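Local coordinates for protein methyltransferase (Pyrococcus horikoshii, PDB 1IXK) that probably transfers a methyl group from S-adenosyl-L-methionine to carbon 5 of cytidine in tRNA, at residues Q26-R31 against A294-P299; E250-E255 against N281-E286. One frame throughout, in Å; residues are numbered along the deposited sequence.

From the N terminus the chain runs through helix 18-28 and the turn after it, and contact 1 brings that turn against residues 294-299, closing a loop of more than 260 residues that takes in the four-stranded antiparallel sheet and most of the methyltransferase sheet. Contact 2 falls within this long loop: 250-255, just past strand 240-246, meets 281-286 after 25 intervening residues, which hold nearly all of helix 255-264. The two sites lie about 11 Å apart, centre to centre, and touch through Arg296 and Glu255. Contact 2 joins two loops of the methyltransferase domain; contact 1, with Leu27 packed on Pro282 and Phe283, ties helix 18-28 to that domain.

Contact 1: Q26-R31 against A294-P299; sequences QLWGER and ARRLYP
Trp28 and Tyr298 share the hydrogen bond of this contact. The indole NE1 donates to the phenol OH at 2.9 Å, with an N-H...O angle of 140°; the oxygen sits at the indole edge but tilted out of its plane, and the bond is bent. The same pair also makes apolar contact, Trp28 CE2 lying 3.8 Å from Tyr298 CE1, with the two rings steeply inclined to each other.

A cation-pi interaction adds Arg31 to the tyrosine. Its CZ stands over one face of the Tyr298 ring, 4.3 Å from the centroid, and Arg31 NH2 comes nearest, 3.3 Å from Tyr298 CD2. The guanidinium is tilted 54° to the ring. Arg31 reaches this far because CG is anti to the backbone N (chi1 -177°) and the chain stays extended to NE. Salt bridges from NH2 to Glu276 and from NE to Asp300 meet its charge and probably help hold it there.

In the fold, the contact joins the end of helix 18-28 and the type II' turn Trp28-Arg31 to strand 295-297 and the residues just after it. That strand pairs antiparallel with 276-277 and 307-314 in the Rossmann-like methyltransferase sheet, so an N-terminal helix is anchored on that domain. Ile35, on the next helix, 31-38, packs against both Trp28 and Tyr298.

The remaining meeting is a van der Waals contact at the indole edge: Arg296 NH1 lies in the indole plane, 3.5 Å from Trp28 CZ2. The main polar partner of Arg296 is Glu255, while NH2 bonds to the carbonyl of Leu249. Its side chain is about 10 Å from that of Cys247, the predicted nucleophile, here disulfide-bonded to Cys197.

Contact 2: E250-E255 against N281-E286; sequences EPEENE and NPFGIE
Pro251 CG is the atom on which this contact turns, reaching Pro282 CB at 3.9 Å and Phe283 CE2 at 4.0 Å. The two proline rings lie alongside and run antiparallel, while the phenyl ring meets Pro251 about at a right angle. Glu252 joins from the same segment: its OE2 comes within 4.0 Å of Phe283 CE2, the carboxylate turned 54° to the ring. A bend at chi2 (87°) brings that carboxylate round to the phenyl.

Around this first shell, each loop is braced by two overlapping i-to-i+3 turns. Glu253 N bonds to Glu250 O at 3.1 Å and Asn254 N to Pro251 O, ahead of helix 255-264. In the other loop, Gly284 N bonds to Asn281 O and Ile285 N to Pro282 O, with Phe283 and Gly284 both at positive phi.

Farther out, the loop after strand 240-246 of the Rossmann-like methyltransferase domain thus packs on the loop between strands 276-277 and 295-297, away from the annotated sites. Helix 18-28 covers the join, with Phe283 resting on Arg23, Gln26 and Leu27. Arg23 forms salt bridges with both Glu250 and Glu252. The join is largely apolar, with the Glu252 carboxylate at the ring, while many of the polar bonds holding the loops lie outside it, including those to Arg23.

Contact 1: Q26-R31 against A294-P299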
# COMPACT_ATOMS: atom_id res chain seq x y z
N GLN A 26 1.16 24.80 -1.02
CA GLN A 26 1.94 25.04 0.19
C GLN A 26 2.87 23.87 0.50
O GLN A 26 3.93 24.03 1.11
CB GLN A 26 1.02 25.28 1.38
CG GLN A 26 0.11 26.47 1.23
CD GLN A 26 -0.75 26.71 2.45
OE1 GLN A 26 -1.41 25.79 2.94
NE2 GLN A 26 -0.74 27.93 2.95
N LEU A 27 2.46 22.68 0.07
CA LEU A 27 3.25 21.48 0.32
C LEU A 27 4.32 21.22 -0.73
O LEU A 27 5.44 20.82 -0.40
CB LEU A 27 2.33 20.26 0.42
CG LEU A 27 1.42 20.21 1.65
CD1 LEU A 27 0.38 19.11 1.50
CD2 LEU A 27 2.27 19.99 2.90
N TRP A 28 3.99 21.47 -1.99
CA TRP A 28 4.93 21.20 -3.08
C TRP A 28 5.24 22.36 -4.03
O TRP A 28 6.00 22.18 -4.98
CB TRP A 28 4.43 19.99 -3.88
CG TRP A 28 4.26 18.76 -3.03
CD1 TRP A 28 5.25 18.00 -2.49
CD2 TRP A 28 3.02 18.18 -2.59
NE1 TRP A 28 4.71 16.99 -1.73
CE2 TRP A 28 3.35 17.07 -1.78
CE3 TRP A 28 1.67 18.49 -2.81
CZ2 TRP A 28 2.37 16.27 -1.17
CZ3 TRP A 28 0.70 17.70 -2.20
CH2 TRP A 28 1.05 16.60 -1.40
N GLY A 29 4.66 23.53 -3.78
CA GLY A 29 4.92 24.66 -4.66
C GLY A 29 4.47 24.39 -6.08
O GLY A 29 3.44 23.74 -6.29
N GLU A 30 5.23 24.86 -7.06
CA GLU A 30 4.88 24.67 -8.47
C GLU A 30 4.74 23.20 -8.88
O GLU A 30 4.04 22.89 -9.84
CB GLU A 30 5.90 25.35 -9.38
CG GLU A 30 7.36 24.97 -9.13
CD GLU A 30 8.01 25.80 -8.04
OE1 GLU A 30 7.55 25.75 -6.88
OE2 GLU A 30 9.00 26.51 -8.35
N ARG A 31 5.39 22.30 -8.15
CA ARG A 31 5.30 20.87 -8.46
C ARG A 31 3.86 20.40 -8.25
O ARG A 31 3.44 19.37 -8.80
CB ARG A 31 6.25 20.06 -7.58
CG ARG A 31 6.25 18.57 -7.88
CD ARG A 31 7.09 17.78 -6.89
NE ARG A 31 7.08 16.35 -7.19
CZ ARG A 31 7.74 15.43 -6.50
NH1 ARG A 31 8.48 15.79 -5.45
NH2 ARG A 31 7.67 14.16 -6.85
N ALA A 294 10.26 7.41 6.67
CA ALA A 294 9.03 7.11 5.95
C ALA A 294 9.21 7.58 4.51
O ALA A 294 10.02 8.46 4.25
CB ALA A 294 7.85 7.83 6.60
N ARG A 295 8.44 7.01 3.58
CA ARG A 295 8.58 7.35 2.17
C ARG A 295 7.26 7.71 1.49
O ARG A 295 6.19 7.36 1.97
CB ARG A 295 9.18 6.17 1.39
CG ARG A 295 10.31 5.44 2.11
CD ARG A 295 11.43 6.38 2.48
NE ARG A 295 12.14 6.90 1.31
CZ ARG A 295 13.10 7.81 1.37
NH1 ARG A 295 13.47 8.30 2.55
NH2 ARG A 295 13.70 8.23 0.27
N ARG A 296 7.37 8.40 0.37
CA ARG A 296 6.22 8.80 -0.43
C ARG A 296 6.51 8.53 -1.90
O ARG A 296 7.64 8.72 -2.37
CB ARG A 296 5.93 10.29 -0.28
CG ARG A 296 5.04 10.66 0.90
CD ARG A 296 4.86 12.17 0.97
NE ARG A 296 3.94 12.58 2.02
CZ ARG A 296 2.72 13.06 1.80
NH1 ARG A 296 2.27 13.19 0.55
NH2 ARG A 296 1.96 13.44 2.82
N LEU A 297 5.49 8.08 -2.62
CA LEU A 297 5.60 7.84 -4.05
C LEU A 297 4.68 8.88 -4.66
O LEU A 297 3.57 9.12 -4.17
CB LEU A 297 5.11 6.43 -4.42
CG LEU A 297 5.95 5.25 -3.93
CD1 LEU A 297 5.30 3.95 -4.39
CD2 LEU A 297 7.38 5.36 -4.48
N TYR A 298 5.15 9.52 -5.73
CA TYR A 298 4.38 10.56 -6.40
C TYR A 298 4.06 10.16 -7.84
O TYR A 298 4.90 9.60 -8.54
CB TYR A 298 5.18 11.87 -6.40
CG TYR A 298 5.31 12.49 -5.03
CD1 TYR A 298 4.24 13.14 -4.43
CD2 TYR A 298 6.52 12.43 -4.33
CE1 TYR A 298 4.36 13.73 -3.18
CE2 TYR A 298 6.66 13.01 -3.08
CZ TYR A 298 5.57 13.67 -2.51
OH TYR A 298 5.70 14.27 -1.28
N PRO A 299 2.84 10.46 -8.29
CA PRO A 299 2.42 10.12 -9.65
C PRO A 299 3.22 10.81 -10.75
O PRO A 299 3.22 10.35 -11.89
CB PRO A 299 0.95 10.50 -9.67
CG PRO A 299 0.89 11.65 -8.71
CD PRO A 299 1.76 11.17 -7.58

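Contact 2: E250-E255 against N281-E286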
# COMPACT_ATOMS: atom_id res chain seq x y z
N GLU A 250 -2.43 13.56 1.71
CA GLU A 250 -2.63 14.39 2.90
C GLU A 250 -1.74 14.07 4.09
O GLU A 250 -1.71 12.93 4.57
CB GLU A 250 -4.10 14.32 3.37
CG GLU A 250 -5.17 14.42 2.29
CD GLU A 250 -4.95 15.57 1.33
OE1 GLU A 250 -4.55 16.67 1.77
OE2 GLU A 250 -5.20 15.38 0.12
N PRO A 251 -1.02 15.08 4.60
CA PRO A 251 -0.15 14.84 5.76
C PRO A 251 -0.96 14.36 6.97
O PRO A 251 -0.45 13.60 7.79
CB PRO A 251 0.48 16.21 6.00
CG PRO A 251 0.54 16.80 4.62
CD PRO A 251 -0.81 16.42 4.04
N GLU A 252 -2.21 14.80 7.07
CA GLU A 252 -3.05 14.40 8.20
C GLU A 252 -3.27 12.90 8.30
O GLU A 252 -3.46 12.36 9.39
CB GLU A 252 -4.42 15.12 8.15
CG GLU A 252 -4.37 16.61 8.47
CD GLU A 252 -4.08 17.48 7.27
OE1 GLU A 252 -3.67 16.93 6.21
OE2 GLU A 252 -4.26 18.72 7.37
N GLU A 253 -3.27 12.21 7.15
CA GLU A 253 -3.48 10.77 7.13
C GLU A 253 -2.15 10.02 7.08
O GLU A 253 -2.12 8.79 7.19
CB GLU A 253 -4.29 10.36 5.89
CG GLU A 253 -5.66 11.01 5.78
CD GLU A 253 -6.32 10.68 4.45
OE1 GLU A 253 -6.72 9.52 4.25
OE2 GLU A 253 -6.43 11.59 3.60
N ASN A 254 -1.06 10.77 6.91
CA ASN A 254 0.27 10.17 6.80
C ASN A 254 1.24 10.57 7.91
O ASN A 254 1.26 9.97 9.00
CB ASN A 254 0.88 10.51 5.44
CG ASN A 254 0.07 9.96 4.27
OD1 ASN A 254 -0.60 8.94 4.40
ND2 ASN A 254 0.15 10.62 3.13
N GLU A 255 2.06 11.59 7.63
CA GLU A 255 3.05 12.08 8.58
C GLU A 255 2.48 12.42 9.96
O GLU A 255 3.11 12.13 10.98
CB GLU A 255 3.75 13.32 8.02
CG GLU A 255 4.71 13.02 6.86
CD GLU A 255 4.05 13.00 5.49
OE1 GLU A 255 2.81 13.12 5.41
OE2 GLU A 255 4.79 12.86 4.50
N ASN A 281 8.17 18.99 7.35
CA ASN A 281 7.76 20.36 7.64
C ASN A 281 6.50 20.70 6.85
O ASN A 281 6.42 21.76 6.23
CB ASN A 281 8.87 21.36 7.28
CG ASN A 281 8.65 22.73 7.91
OD1 ASN A 281 9.03 23.75 7.35
ND2 ASN A 281 8.03 22.74 9.09
N PRO A 282 5.50 19.81 6.85
CA PRO A 282 4.27 20.09 6.10
C PRO A 282 3.52 21.29 6.68
O PRO A 282 3.21 21.31 7.87
CB PRO A 282 3.48 18.80 6.23
CG PRO A 282 3.87 18.33 7.61
CD PRO A 282 5.37 18.55 7.62
N PHE A 283 3.24 22.27 5.84
CA PHE A 283 2.53 23.48 6.26
C PHE A 283 3.32 24.27 7.31
O PHE A 283 2.75 25.06 8.05
CB PHE A 283 1.15 23.13 6.83
CG PHE A 283 0.29 22.30 5.91
CD1 PHE A 283 -0.00 22.74 4.62
CD2 PHE A 283 -0.26 21.10 6.35
CE1 PHE A 283 -0.84 22.00 3.78
CE2 PHE A 283 -1.10 20.35 5.52
CZ PHE A 283 -1.39 20.80 4.24
N GLY A 284 4.63 24.04 7.36
CA GLY A 284 5.46 24.74 8.32
C GLY A 284 5.45 24.10 9.70
O GLY A 284 5.99 24.66 10.66
N ILE A 285 4.82 22.94 9.81
CA ILE A 285 4.74 22.21 11.07
C ILE A 285 5.95 21.30 11.16
O ILE A 285 6.05 20.33 10.42
CB ILE A 285 3.47 21.34 11.14
CG1 ILE A 285 2.23 22.20 10.87
CG2 ILE A 285 3.39 20.64 12.48
CD1 ILE A 285 2.09 23.39 11.79
N GLU A 286 6.87 21.61 12.08
CA GLU A 286 8.08 20.81 12.25
C GLU A 286 7.84 19.45 12.89
O GLU A 286 7.43 19.36 14.05
CB GLU A 286 9.13 21.58 13.05
CG GLU A 286 10.12 22.38 12.20
CD GLU A 286 9.72 23.83 12.00
OE1 GLU A 286 9.78 24.62 12.98
OE2 GLU A 286 9.34 24.20 10.86